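Local structure of O-succinylhomoserine sulfhydrylase (3NDN) at residues A99-A103 / V251-M255; L116-G120 / L141-Q147; D121-A126 / V165-F171; L156-E160 / A187-L191; K198-V204 / V218-S224. The protein probably catalyses the pyridoxal-phosphate-dependent formation of L-homocysteine from O-succinyl-L-homoserine and hydrogen sulfide on the route to methionine. One frame throughout, in Å; residues are numbered along the deposited sequence. Where two conformers were deposited one is given.

Contact 1 of 5, residues A99-A103 / V251-M255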
# COMPACT_ATOMS: atom_id res chain seq x y z
N ALA A 99 16.48 -5.69 19.51
CA ALA A 99 16.48 -5.12 18.14
C ALA A 99 15.76 -3.77 18.02
O ALA A 99 14.81 -3.48 18.77
CB ALA A 99 15.86 -6.12 17.16
N PHE A 100 16.20 -2.95 17.06
CA PHE A 100 15.58 -1.65 16.73
C PHE A 100 15.62 -1.43 15.21
O PHE A 100 16.69 -1.51 14.61
CB PHE A 100 16.30 -0.49 17.44
CG PHE A 100 15.35 0.63 17.87
CD1 PHE A 100 15.16 0.92 19.21
CD2 PHE A 100 14.64 1.36 16.91
CE1 PHE A 100 14.27 1.94 19.62
CE2 PHE A 100 13.75 2.38 17.31
CZ PHE A 100 13.56 2.67 18.66
N ALA A 101 14.46 -1.16 14.60
CA ALA A 101 14.34 -0.96 13.14
C ALA A 101 14.68 0.48 12.73
O ALA A 101 14.42 1.41 13.50
CB ALA A 101 12.89 -1.31 12.66
N THR A 102 15.23 0.65 11.52
CA THR A 102 15.63 1.99 10.98
C THR A 102 15.13 2.24 9.54
O THR A 102 14.62 1.31 8.90
CB THR A 102 17.16 2.16 10.99
OG1 THR A 102 17.74 1.28 10.02
CG2 THR A 102 17.80 1.86 12.38
N ALA A 103 15.30 3.46 9.01
CA ALA A 103 14.80 3.84 7.67
C ALA A 103 15.62 3.22 6.51
O ALA A 103 15.13 3.10 5.39
CB ALA A 103 14.77 5.40 7.51
N VAL A 251 21.10 3.83 21.92
CA VAL A 251 20.39 3.67 20.63
C VAL A 251 18.98 4.29 20.65
O VAL A 251 18.66 5.10 19.78
CB VAL A 251 20.34 2.19 20.14
CG1 VAL A 251 19.48 2.06 18.85
CG2 VAL A 251 21.74 1.67 19.87
N GLN A 252 18.17 3.92 21.64
CA GLN A 252 16.82 4.48 21.76
C GLN A 252 16.83 6.01 21.78
O GLN A 252 16.00 6.65 21.14
CB GLN A 252 16.09 3.93 23.00
CG GLN A 252 14.61 4.34 23.12
CD GLN A 252 13.99 3.92 24.46
OE1 GLN A 252 13.74 2.74 24.70
NE2 GLN A 252 13.75 4.90 25.33
N LYS A 253 17.78 6.60 22.51
CA LYS A 253 17.87 8.06 22.58
C LYS A 253 18.07 8.70 21.20
O LYS A 253 17.37 9.66 20.85
CB LYS A 253 18.97 8.49 23.55
CG LYS A 253 19.01 9.98 23.82
CD LYS A 253 20.11 10.33 24.80
CE LYS A 253 20.07 11.81 25.17
NZ LYS A 253 21.33 12.21 25.88
N LEU A 254 19.02 8.18 20.42
CA LEU A 254 19.21 8.70 19.07
C LEU A 254 17.99 8.46 18.15
O LEU A 254 17.65 9.32 17.33
CB LEU A 254 20.50 8.15 18.44
CG LEU A 254 21.84 8.73 18.94
CD1 LEU A 254 23.05 8.00 18.30
CD2 LEU A 254 21.92 10.23 18.66
N MET A 255 17.34 7.30 18.27
CA MET A 255 16.18 6.99 17.42
C MET A 255 14.96 7.89 17.68
O MET A 255 14.35 8.39 16.73
CB MET A 255 15.79 5.49 17.49
CG MET A 255 16.80 4.52 16.88
SD MET A 255 17.23 4.74 15.12
CE MET A 255 15.61 4.48 14.33
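M255 lies over one face of the F100 ring, and the pair makes a Met-aromatic contact between strand 98-102, the outermost strand, within this chain, on one side of the mixed sheet, and helix 244-258. The tight part is here. CG of M255 sits 4.0 Å from the centroid of the F100 ring, 20° off its normal, as a CH-pi contact shifted toward the rim, while CB of M255 comes to 3.7 Å from CE2 of F100. The two side chains slide past each other in opposite directions, each reaching toward the other's backbone. The sulfur is less well placed over the ring: SD of M255 stands 5.2 Å from the F100 centroid and obliquely to it.

Toward Q252 the contact is looser. CE1 of F100 approaches CA of Q252 obliquely at 4.2 Å, and beyond CG the Q252 side chain leads away from the ring, at a part of the contact where both residues are partly exposed. V251 adds a light touch, CG1 to F100 CB at 4.3 Å. On the far side of the helix K253 makes a salt bridge with E139 of the second subunit.

The inner end is buried, with T102 and M255 both touching helix 105-114. M255 folds at chi2 (-58°) and again at chi3, which carries its methyl past the ring to the strand: CE of M255 lies 3.9 Å from CG2 of T102 and 3.4 Å from O of A101.

Contact 2 of 5, residues L116-G120 / L141-Q147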
# COMPACT_ATOMS: atom_id res chain seq x y z
N LEU A 116 27.85 4.68 20.20
CA LEU A 116 29.07 4.28 20.93
C LEU A 116 30.13 5.39 20.98
O LEU A 116 31.08 5.32 21.79
CB LEU A 116 29.69 3.03 20.28
CG LEU A 116 28.90 1.70 20.29
CD1 LEU A 116 29.52 0.69 19.32
CD2 LEU A 116 28.82 1.11 21.70
N LEU A 117 29.97 6.41 20.13
CA LEU A 117 31.05 7.36 19.84
C LEU A 117 30.68 8.85 19.90
O LEU A 117 30.07 9.40 18.97
CB LEU A 117 31.70 7.04 18.49
CG LEU A 117 32.33 5.67 18.22
CD1 LEU A 117 32.48 5.47 16.73
CD2 LEU A 117 33.70 5.52 18.94
N GLY A 118 31.07 9.51 21.00
CA GLY A 118 30.98 10.98 21.11
C GLY A 118 32.32 11.66 20.84
O GLY A 118 33.32 11.00 20.51
N ALA A 119 32.34 12.99 20.95
CA ALA A 119 33.59 13.74 20.82
C ALA A 119 34.66 13.17 21.75
O ALA A 119 34.42 12.99 22.94
CB ALA A 119 33.36 15.24 21.11
N GLY A 120 35.82 12.82 21.19
CA GLY A 120 36.95 12.32 22.00
C GLY A 120 37.09 10.80 22.08
O GLY A 120 38.15 10.30 22.46
N LEU A 141 31.95 11.34 11.15
CA LEU A 141 32.19 11.23 12.58
C LEU A 141 33.42 12.04 13.09
O LEU A 141 33.34 12.66 14.15
CB LEU A 141 32.23 9.75 13.03
CG LEU A 141 30.85 9.06 13.09
CD1 LEU A 141 30.98 7.55 13.30
CD2 LEU A 141 29.95 9.68 14.16
N PRO A 142 34.54 12.05 12.34
CA PRO A 142 35.65 12.93 12.77
C PRO A 142 35.31 14.44 12.77
O PRO A 142 35.89 15.19 13.57
CB PRO A 142 36.76 12.61 11.76
CG PRO A 142 36.50 11.14 11.40
CD PRO A 142 34.98 11.13 11.27
N ARG A 143 34.37 14.88 11.93
CA ARG A 143 33.91 16.30 11.96
C ARG A 143 33.24 16.62 13.30
O ARG A 143 33.24 17.77 13.76
CB ARG A 143 32.97 16.61 10.76
CG ARG A 143 32.39 18.04 10.72
CD ARG A 143 31.59 18.27 9.42
NE ARG A 143 30.79 19.49 9.40
CZ ARG A 143 29.50 19.56 9.74
NH1 ARG A 143 28.86 18.47 10.18
NH2 ARG A 143 28.84 20.72 9.66
N TRP A 144 32.69 15.59 13.94
CA TRP A 144 32.06 15.70 15.26
C TRP A 144 32.98 15.20 16.41
O TRP A 144 32.50 14.84 17.50
CB TRP A 144 30.68 15.00 15.26
CG TRP A 144 29.58 15.81 14.56
CD1 TRP A 144 29.40 17.17 14.61
CD2 TRP A 144 28.50 15.30 13.74
NE1 TRP A 144 28.28 17.54 13.87
CE2 TRP A 144 27.72 16.41 13.33
CE3 TRP A 144 28.13 14.01 13.31
CZ2 TRP A 144 26.59 16.28 12.49
CZ3 TRP A 144 27.01 13.88 12.49
CH2 TRP A 144 26.25 15.00 12.09
N GLY A 145 34.29 15.17 16.16
CA GLY A 145 35.29 14.94 17.22
C GLY A 145 35.78 13.53 17.48
O GLY A 145 36.61 13.30 18.38
N VAL A 146 35.29 12.57 16.70
CA VAL A 146 35.69 11.16 16.85
C VAL A 146 37.10 10.91 16.27
O VAL A 146 37.44 11.43 15.21
CB VAL A 146 34.63 10.22 16.19
CG1 VAL A 146 35.11 8.77 16.15
CG2 VAL A 146 33.29 10.34 16.93
N GLN A 147 37.91 10.13 17.00
CA GLN A 147 39.22 9.67 16.49
C GLN A 147 39.07 8.33 15.76
O GLN A 147 38.70 7.32 16.39
CB GLN A 147 40.25 9.50 17.62
CG GLN A 147 40.36 10.63 18.66
CD GLN A 147 41.43 10.33 19.73
OE1 GLN A 147 41.14 10.30 20.93
NE2 GLN A 147 42.66 10.09 19.28
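A119 and G145 bring the two backbones within 4.2 Å, CA to CA, and just beyond them N of G120 donates to O of G145 at 3.0 Å, a fairly straight bond (164° at the hydrogen) whose donor stands well above the carbonyl plane, 57° out of it. On the inner side V146 fits against the loop with one branch: CG2 meets O of G118 at 3.6 Å and CB of L117 at 4.0 Å. With CG1 anti to the backbone N, CG2 is the methyl that turns to the loop. Deeper still, CD1 of L117 touches CD1 of L141 at 4.3 Å. The turn here is a Schellman motif that ends helix 131-143: N of V146 returns to O of L141, N of G145 returns to O of P142, and G145 takes a positive phi of 94°. Around the corner, on the exposed side, CB of A119 rests 3.7 Å from O of W144. The indole of W144 itself leads away from the loop into the subunit interface, where its NE1 donates to the carbonyl of L117 of the second subunit and its ring meets W144 of that subunit.

Contact 3 of 5, residues D121-A126 / V165-F171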
# COMPACT_ATOMS: atom_id res chain seq x y z
N ASP A 121 36.03 10.08 21.74
CA ASP A 121 36.06 8.61 21.69
C ASP A 121 36.83 8.10 20.48
O ASP A 121 37.10 8.87 19.55
CB ASP A 121 34.63 8.04 21.72
CG ASP A 121 33.94 8.27 23.06
OD1 ASP A 121 34.61 8.16 24.12
OD2 ASP A 121 32.73 8.54 23.06
N ARG A 122 37.17 6.81 20.48
CA ARG A 122 38.11 6.23 19.51
C ARG A 122 37.51 5.02 18.75
O ARG A 122 36.97 4.11 19.38
CB ARG A 122 39.39 5.80 20.25
CG ARG A 122 40.53 5.23 19.37
CD ARG A 122 41.84 5.09 20.19
NE ARG A 122 43.01 4.97 19.32
CZ ARG A 122 43.51 3.81 18.89
NH1 ARG A 122 42.95 2.66 19.25
NH2 ARG A 122 44.58 3.80 18.09
N LEU A 123 37.65 5.04 17.42
CA LEU A 123 37.17 3.95 16.53
C LEU A 123 38.32 3.32 15.75
O LEU A 123 39.17 4.04 15.22
CB LEU A 123 36.10 4.51 15.54
CG LEU A 123 35.71 3.73 14.27
CD1 LEU A 123 35.03 2.40 14.61
CD2 LEU A 123 34.80 4.55 13.33
N VAL A 124 38.36 1.99 15.68
CA VAL A 124 39.27 1.28 14.77
C VAL A 124 38.46 0.54 13.69
O VAL A 124 37.65 -0.33 14.00
CB VAL A 124 40.22 0.31 15.53
CG1 VAL A 124 41.11 -0.46 14.56
CG2 VAL A 124 41.08 1.08 16.54
N ALA A 125 38.70 0.87 12.42
CA ALA A 125 37.89 0.31 11.33
C ALA A 125 38.75 -0.30 10.24
O ALA A 125 39.86 0.16 10.02
CB ALA A 125 37.01 1.41 10.73
N ALA A 126 38.24 -1.34 9.57
CA ALA A 126 38.87 -1.86 8.34
C ALA A 126 38.71 -0.83 7.22
O ALA A 126 37.74 -0.06 7.21
CB ALA A 126 38.26 -3.19 7.94
N VAL A 165 45.89 0.29 22.76
CA VAL A 165 45.44 1.32 23.71
C VAL A 165 43.91 1.26 23.85
O VAL A 165 43.25 0.72 22.95
CB VAL A 165 45.89 2.76 23.27
CG1 VAL A 165 47.42 2.89 23.25
CG2 VAL A 165 45.28 3.15 21.93
N PRO A 166 43.33 1.78 24.96
CA PRO A 166 41.87 1.75 25.14
C PRO A 166 41.09 2.31 23.95
O PRO A 166 41.45 3.36 23.41
CB PRO A 166 41.64 2.62 26.39
CG PRO A 166 42.93 2.46 27.18
CD PRO A 166 44.03 2.32 26.15
N THR A 167 40.03 1.59 23.58
CA THR A 167 39.24 1.85 22.36
C THR A 167 37.74 1.67 22.68
O THR A 167 37.38 0.86 23.55
CB THR A 167 39.73 0.90 21.21
OG1 THR A 167 41.12 1.15 20.95
CG2 THR A 167 38.93 1.07 19.91
N GLN A 168 36.87 2.44 22.01
CA GLN A 168 35.41 2.36 22.23
C GLN A 168 34.66 1.45 21.23
O GLN A 168 33.75 0.72 21.63
CB GLN A 168 34.78 3.77 22.24
CG GLN A 168 34.88 4.51 23.57
CD GLN A 168 36.30 5.00 23.87
OE1 GLN A 168 36.95 5.61 23.01
NE2 GLN A 168 36.78 4.73 25.07
N ALA A 169 35.05 1.50 19.95
CA ALA A 169 34.36 0.71 18.91
C ALA A 169 35.30 0.14 17.85
O ALA A 169 36.35 0.72 17.57
CB ALA A 169 33.24 1.53 18.25
N VAL A 170 34.90 -1.01 17.29
CA VAL A 170 35.54 -1.65 16.14
C VAL A 170 34.45 -1.90 15.06
O VAL A 170 33.35 -2.37 15.39
CB VAL A 170 36.21 -2.98 16.56
CG1 VAL A 170 36.46 -3.92 15.37
CG2 VAL A 170 37.53 -2.71 17.34
N PHE A 171 34.73 -1.57 13.80
CA PHE A 171 33.76 -1.78 12.69
C PHE A 171 34.43 -2.45 11.47
O PHE A 171 35.49 -2.01 11.04
CB PHE A 171 33.14 -0.44 12.26
CG PHE A 171 32.13 -0.54 11.13
CD1 PHE A 171 30.87 -1.10 11.34
CD2 PHE A 171 32.45 -0.11 9.84
CE1 PHE A 171 29.94 -1.22 10.28
CE2 PHE A 171 31.52 -0.21 8.78
CZ PHE A 171 30.27 -0.77 9.01
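R122 leaves its strand with CG anti to the backbone N (chi1 -177°) and stays extended as far as NE, and that straight chain carries its guanidinium to V165 and T167; Q168 instead bends at chi2 (73°), which turns its amide back to the R122 backbone. There OE1 of Q168 accepts from N of R122 at 2.8 Å, in the plane of the amide carbonyl. The carbonyl of R122 is gripped twice, by N of Q168 at 3.1 Å and by N of A169. At the outer end CG2 of V165 lies 3.5 Å above the guanidinium plane, over its centre, while OG1 of T167 comes to the edge and takes a bond from NH1 of R122 at 2.9 Å. That hydroxyl in turn donates a hydrogen bond to O of V165, and NH1 of R122 also reaches the carbonyl of A162. Further in, backbone bonds take over, with N of V124 to O of A169 at 3.0 Å and N of F171 to O of V124 at 3.2 Å. L123, A125, A169 and F171 share one face, where L123 and F171 pack on helix 131-143; V124 and V170 face W159 of helix 156-162. Helices on both faces of such parallel strands are characteristic of the alpha/beta large domain of fold-type I PLP enzymes.

Contact 4 of 5, residues L156-E160 / A187-L191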
# COMPACT_ATOMS: atom_id res chain seq x y z
N LEU A 156 46.14 -9.39 10.88
CA LEU A 156 45.98 -9.42 12.33
C LEU A 156 47.06 -8.65 13.12
O LEU A 156 46.80 -8.20 14.24
CB LEU A 156 45.86 -10.87 12.85
CG LEU A 156 44.54 -11.61 12.58
CD1 LEU A 156 44.63 -13.09 12.96
CD2 LEU A 156 43.34 -10.93 13.29
N SER A 157 48.25 -8.47 12.55
CA SER A 157 49.29 -7.71 13.25
C SER A 157 48.97 -6.20 13.26
O SER A 157 49.39 -5.49 14.16
CB SER A 157 50.70 -8.01 12.70
OG SER A 157 50.91 -7.47 11.41
N GLN A 158 48.21 -5.74 12.26
CA GLN A 158 47.78 -4.34 12.21
C GLN A 158 46.64 -4.09 13.20
O GLN A 158 46.60 -3.04 13.85
CB GLN A 158 47.34 -3.93 10.80
CG GLN A 158 48.44 -3.89 9.76
CD GLN A 158 47.95 -3.37 8.41
OE1 GLN A 158 47.22 -2.39 8.33
NE2 GLN A 158 48.37 -4.03 7.34
N TRP A 159 45.72 -5.07 13.31
CA TRP A 159 44.67 -5.05 14.32
C TRP A 159 45.29 -5.00 15.72
O TRP A 159 44.84 -4.25 16.59
CB TRP A 159 43.76 -6.28 14.20
CG TRP A 159 42.69 -6.25 13.08
CD1 TRP A 159 42.69 -7.01 11.93
CD2 TRP A 159 41.49 -5.46 13.03
NE1 TRP A 159 41.57 -6.73 11.18
CE2 TRP A 159 40.82 -5.78 11.82
CE3 TRP A 159 40.91 -4.51 13.89
CZ2 TRP A 159 39.60 -5.18 11.45
CZ3 TRP A 159 39.70 -3.90 13.52
CH2 TRP A 159 39.05 -4.25 12.31
N GLU A 160 46.33 -5.82 15.95
CA GLU A 160 46.97 -5.87 17.26
C GLU A 160 47.59 -4.52 17.63
O GLU A 160 47.38 -4.03 18.75
CB GLU A 160 48.00 -7.02 17.33
CG GLU A 160 48.60 -7.21 18.72
CD GLU A 160 49.05 -8.64 18.98
OE1 GLU A 160 49.22 -9.42 18.01
OE2 GLU A 160 49.24 -8.99 20.17
N ALA A 187 39.21 -13.95 16.02
CA ALA A 187 40.51 -13.39 16.40
C ALA A 187 40.44 -11.86 16.63
O ALA A 187 41.02 -11.34 17.58
CB ALA A 187 41.57 -13.76 15.37
N VAL A 188 39.72 -11.15 15.76
CA VAL A 188 39.57 -9.70 15.92
C VAL A 188 38.73 -9.37 17.17
O VAL A 188 39.05 -8.43 17.90
CB VAL A 188 38.98 -9.03 14.64
CG1 VAL A 188 38.57 -7.57 14.92
CG2 VAL A 188 39.99 -9.11 13.50
N THR A 189 37.69 -10.16 17.43
CA THR A 189 36.83 -9.97 18.62
C THR A 189 37.64 -10.12 19.94
O THR A 189 37.44 -9.35 20.90
CB THR A 189 35.62 -10.94 18.59
OG1 THR A 189 34.75 -10.61 17.49
CG2 THR A 189 34.79 -10.84 19.87
N GLU A 190 38.57 -11.08 19.96
CA GLU A 190 39.43 -11.30 21.12
C GLU A 190 40.31 -10.06 21.41
O GLU A 190 40.35 -9.61 22.55
CB GLU A 190 40.29 -12.57 20.93
N LEU A 191 40.95 -9.51 20.38
CA LEU A 191 41.78 -8.29 20.52
C LEU A 191 40.97 -7.05 20.90
O LEU A 191 41.48 -6.18 21.62
CB LEU A 191 42.55 -7.98 19.22
CG LEU A 191 43.62 -8.94 18.69
CD1 LEU A 191 43.93 -8.61 17.24
CD2 LEU A 191 44.91 -8.92 19.55
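NE1 of W159 is held by the carbonyl of G153, to which it donates a hydrogen bond, and the same nitrogen lies 3.7 Å from CG2 of V188 on the facing helix. That methyl sits over a face of the indole: CG2 of V188 is 3.6 Å from the centroid of the five-membered ring and 8° off its normal, a nearly perpendicular CH-pi contact. The other branch, CG1 of V188, reaches the benzene part of the indole at CE3, 4.0 Å away. The bond to G153 would limit rotation of the ring while the valine packs on it.

Helices 156-162 and 185-194 run side by side, their short segments 15° from parallel and 10.3 Å apart between axes, on one face of the large-domain sheet; strand 169-173 joins them in an alpha-beta-alpha succession, and W159 rests on V170 while V188 rests on F172.

Away from the sheet the leucines fill the groove between the helices. CD2 of L156 rests against two neighbours of the facing helix, CB of A187 at 3.9 Å and CG2 of V188 at 3.8 Å. L191, its CG anti to the carbonyl carbon, forks toward the first helix: CD1 comes to CB of W159 at 3.8 Å, whereas CD2 meets CG of E160 at 4.2 Å, the two side chains crossing at about a right angle, on the outer rim where the glutamate is exposed.

Contact 5 of 5, residues K198-V204 / V218-S224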
# COMPACT_ATOMS: atom_id res chain seq x y z
N LYS A 198 33.61 -2.37 21.85
CA LYS A 198 32.45 -3.15 21.38
C LYS A 198 32.57 -3.39 19.87
O LYS A 198 32.83 -2.46 19.11
CB LYS A 198 31.13 -2.43 21.67
CG LYS A 198 30.85 -2.14 23.16
CD LYS A 198 30.61 -3.42 23.97
CE LYS A 198 30.57 -3.14 25.47
NZ LYS A 198 30.05 -4.29 26.26
N VAL A 199 32.34 -4.63 19.43
CA VAL A 199 32.53 -5.00 18.03
C VAL A 199 31.23 -4.88 17.22
O VAL A 199 30.24 -5.55 17.55
CB VAL A 199 33.09 -6.44 17.91
CG1 VAL A 199 33.23 -6.86 16.45
CG2 VAL A 199 34.45 -6.56 18.64
N VAL A 200 31.24 -4.06 16.16
CA VAL A 200 30.07 -3.90 15.26
C VAL A 200 30.36 -4.58 13.91
O VAL A 200 31.27 -4.16 13.20
CB VAL A 200 29.67 -2.39 15.02
CG1 VAL A 200 28.36 -2.26 14.17
CG2 VAL A 200 29.48 -1.65 16.34
N LEU A 201 29.60 -5.64 13.60
CA LEU A 201 29.70 -6.38 12.33
C LEU A 201 28.58 -5.97 11.37
O LEU A 201 27.41 -6.04 11.74
CB LEU A 201 29.60 -7.90 12.59
CG LEU A 201 29.53 -8.85 11.38
CD1 LEU A 201 30.87 -8.90 10.63
CD2 LEU A 201 29.09 -10.29 11.79
N ASP A 202 28.94 -5.56 10.15
CA ASP A 202 28.01 -5.33 9.03
C ASP A 202 27.94 -6.65 8.25
O ASP A 202 28.92 -7.03 7.60
CB ASP A 202 28.53 -4.15 8.17
CG ASP A 202 27.78 -3.95 6.85
OD1 ASP A 202 27.18 -4.91 6.31
OD2 ASP A 202 27.81 -2.80 6.34
N ASN A 203 26.80 -7.35 8.34
CA ASN A 203 26.65 -8.73 7.84
C ASN A 203 25.79 -8.84 6.56
O ASN A 203 25.19 -9.90 6.30
CB ASN A 203 26.05 -9.63 8.95
CG ASN A 203 26.31 -11.11 8.72
OD1 ASN A 203 27.37 -11.50 8.23
ND2 ASN A 203 25.33 -11.95 9.05
N VAL A 204 25.76 -7.78 5.75
CA VAL A 204 24.87 -7.68 4.57
C VAL A 204 25.20 -8.69 3.45
O VAL A 204 24.29 -9.33 2.92
CB VAL A 204 24.80 -6.22 4.03
CG1 VAL A 204 23.86 -6.14 2.82
CG2 VAL A 204 24.31 -5.27 5.12
N VAL A 218 30.56 -11.32 18.93
CA VAL A 218 30.32 -9.98 18.39
C VAL A 218 29.26 -9.31 19.29
O VAL A 218 28.35 -9.98 19.78
CB VAL A 218 29.88 -10.06 16.90
CG1 VAL A 218 29.36 -8.75 16.41
CG2 VAL A 218 31.05 -10.51 16.02
N ASP A 219 29.39 -8.00 19.53
CA ASP A 219 28.49 -7.28 20.43
C ASP A 219 27.23 -6.73 19.73
O ASP A 219 26.16 -6.66 20.34
CB ASP A 219 29.23 -6.13 21.12
CG ASP A 219 30.44 -6.63 21.92
OD1 ASP A 219 30.25 -7.05 23.08
OD2 ASP A 219 31.56 -6.63 21.36
N VAL A 220 27.40 -6.31 18.48
CA VAL A 220 26.37 -5.61 17.68
C VAL A 220 26.41 -6.09 16.23
O VAL A 220 27.50 -6.24 15.65
CB VAL A 220 26.61 -4.05 17.68
CG1 VAL A 220 25.52 -3.31 16.88
CG2 VAL A 220 26.67 -3.50 19.12
N VAL A 221 25.23 -6.34 15.64
CA VAL A 221 25.16 -6.68 14.22
C VAL A 221 24.20 -5.69 13.53
O VAL A 221 23.14 -5.35 14.10
CB VAL A 221 24.71 -8.17 13.98
CG1 VAL A 221 24.55 -8.45 12.50
CG2 VAL A 221 25.74 -9.13 14.58
N VAL A 222 24.58 -5.20 12.35
CA VAL A 222 23.71 -4.30 11.57
C VAL A 222 23.34 -4.89 10.20
O VAL A 222 24.17 -5.56 9.55
CB VAL A 222 24.30 -2.84 11.37
CG1 VAL A 222 24.43 -2.11 12.68
CG2 VAL A 222 25.64 -2.89 10.63
N TYR A 223 22.10 -4.63 9.77
CA TYR A 223 21.55 -5.12 8.50
C TYR A 223 20.91 -4.00 7.69
O TYR A 223 20.26 -3.13 8.25
CB TYR A 223 20.48 -6.20 8.73
CG TYR A 223 21.06 -7.53 9.13
CD1 TYR A 223 21.86 -8.25 8.24
CD2 TYR A 223 20.81 -8.07 10.38
CE1 TYR A 223 22.41 -9.47 8.59
CE2 TYR A 223 21.36 -9.30 10.76
CZ TYR A 223 22.16 -9.99 9.85
OH TYR A 223 22.73 -11.21 10.17
N SER A 224 21.12 -4.04 6.37
CA SER A 224 20.22 -3.38 5.41
C SER A 224 19.07 -4.36 5.07
O SER A 224 19.34 -5.47 4.63
CB SER A 224 21.00 -3.02 4.12
OG SER A 224 20.13 -2.63 3.05
O HOH W 1 31.94 -6.90 25.07
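D219 spans the start of the parallel strand pair 198-202 and 220-224, the two beta strands of a beta-alpha-beta unit in the large domain. Its CB lies 3.8 Å from O of V199. CG, placed anti to the carbonyl carbon, brings the carboxylate to the beginning of the first strand, with CG of D219 3.8 Å from CD of K198. At the tip the two oxygens part company: OD2 accepts from N of V199 at 2.9 Å, almost straight at 176°, and also from NE2 of H193, while OD1 accepts a hydrogen bond from a water 2.6 Å away. That water has only a weak bond to NZ of K198, which at 4.2 Å from OD1 of D219 is beyond a salt bridge.

From here backbone bonds run up the pair, such as N of L201 to O of V220 and N of V222 to O of L201. V200 and V220 lie side by side on the face packed against helix 105-114. At the C-terminal ends the strands approach the cofactor, where OG of S224 hydrogen-bonds a phosphate oxygen of the modified lysine at 227. D202 closes an Asx turn there, its OD1 accepting from N of V204. Beside it N203 runs alongside Y223, whose hydroxyl also bonds E94; ND2 of N203 donates to OH of Y223 at 2.9 Å, with the oxygen in the amide plane.

How the contacts relate
Contacts 1, 3 and 5 all reach the seven-stranded sheet: contact 1 at strand 98-102, outermost within this chain, contact 5 near the middle, contact 3 further along. Strands 169-173 and 198-202 are neighbours, and contacts 3 and 5 are joined by a probable hydrogen bond from N of V200 to O of V170. Contact 2 shares a border with contact 3, where Q147 pairs with D121 and L123, and contact 4 packs against V124 and V170 through W159. Contact 1 opens first along the chain and closes last, enclosing the other four; its centre is about 29 Å from that of contact 4. Contacts 1 and 2 touch the second subunit, whereas contact 5 reaches the cofactor, placing subunit interface and cofactor site on the same sheet-based domain.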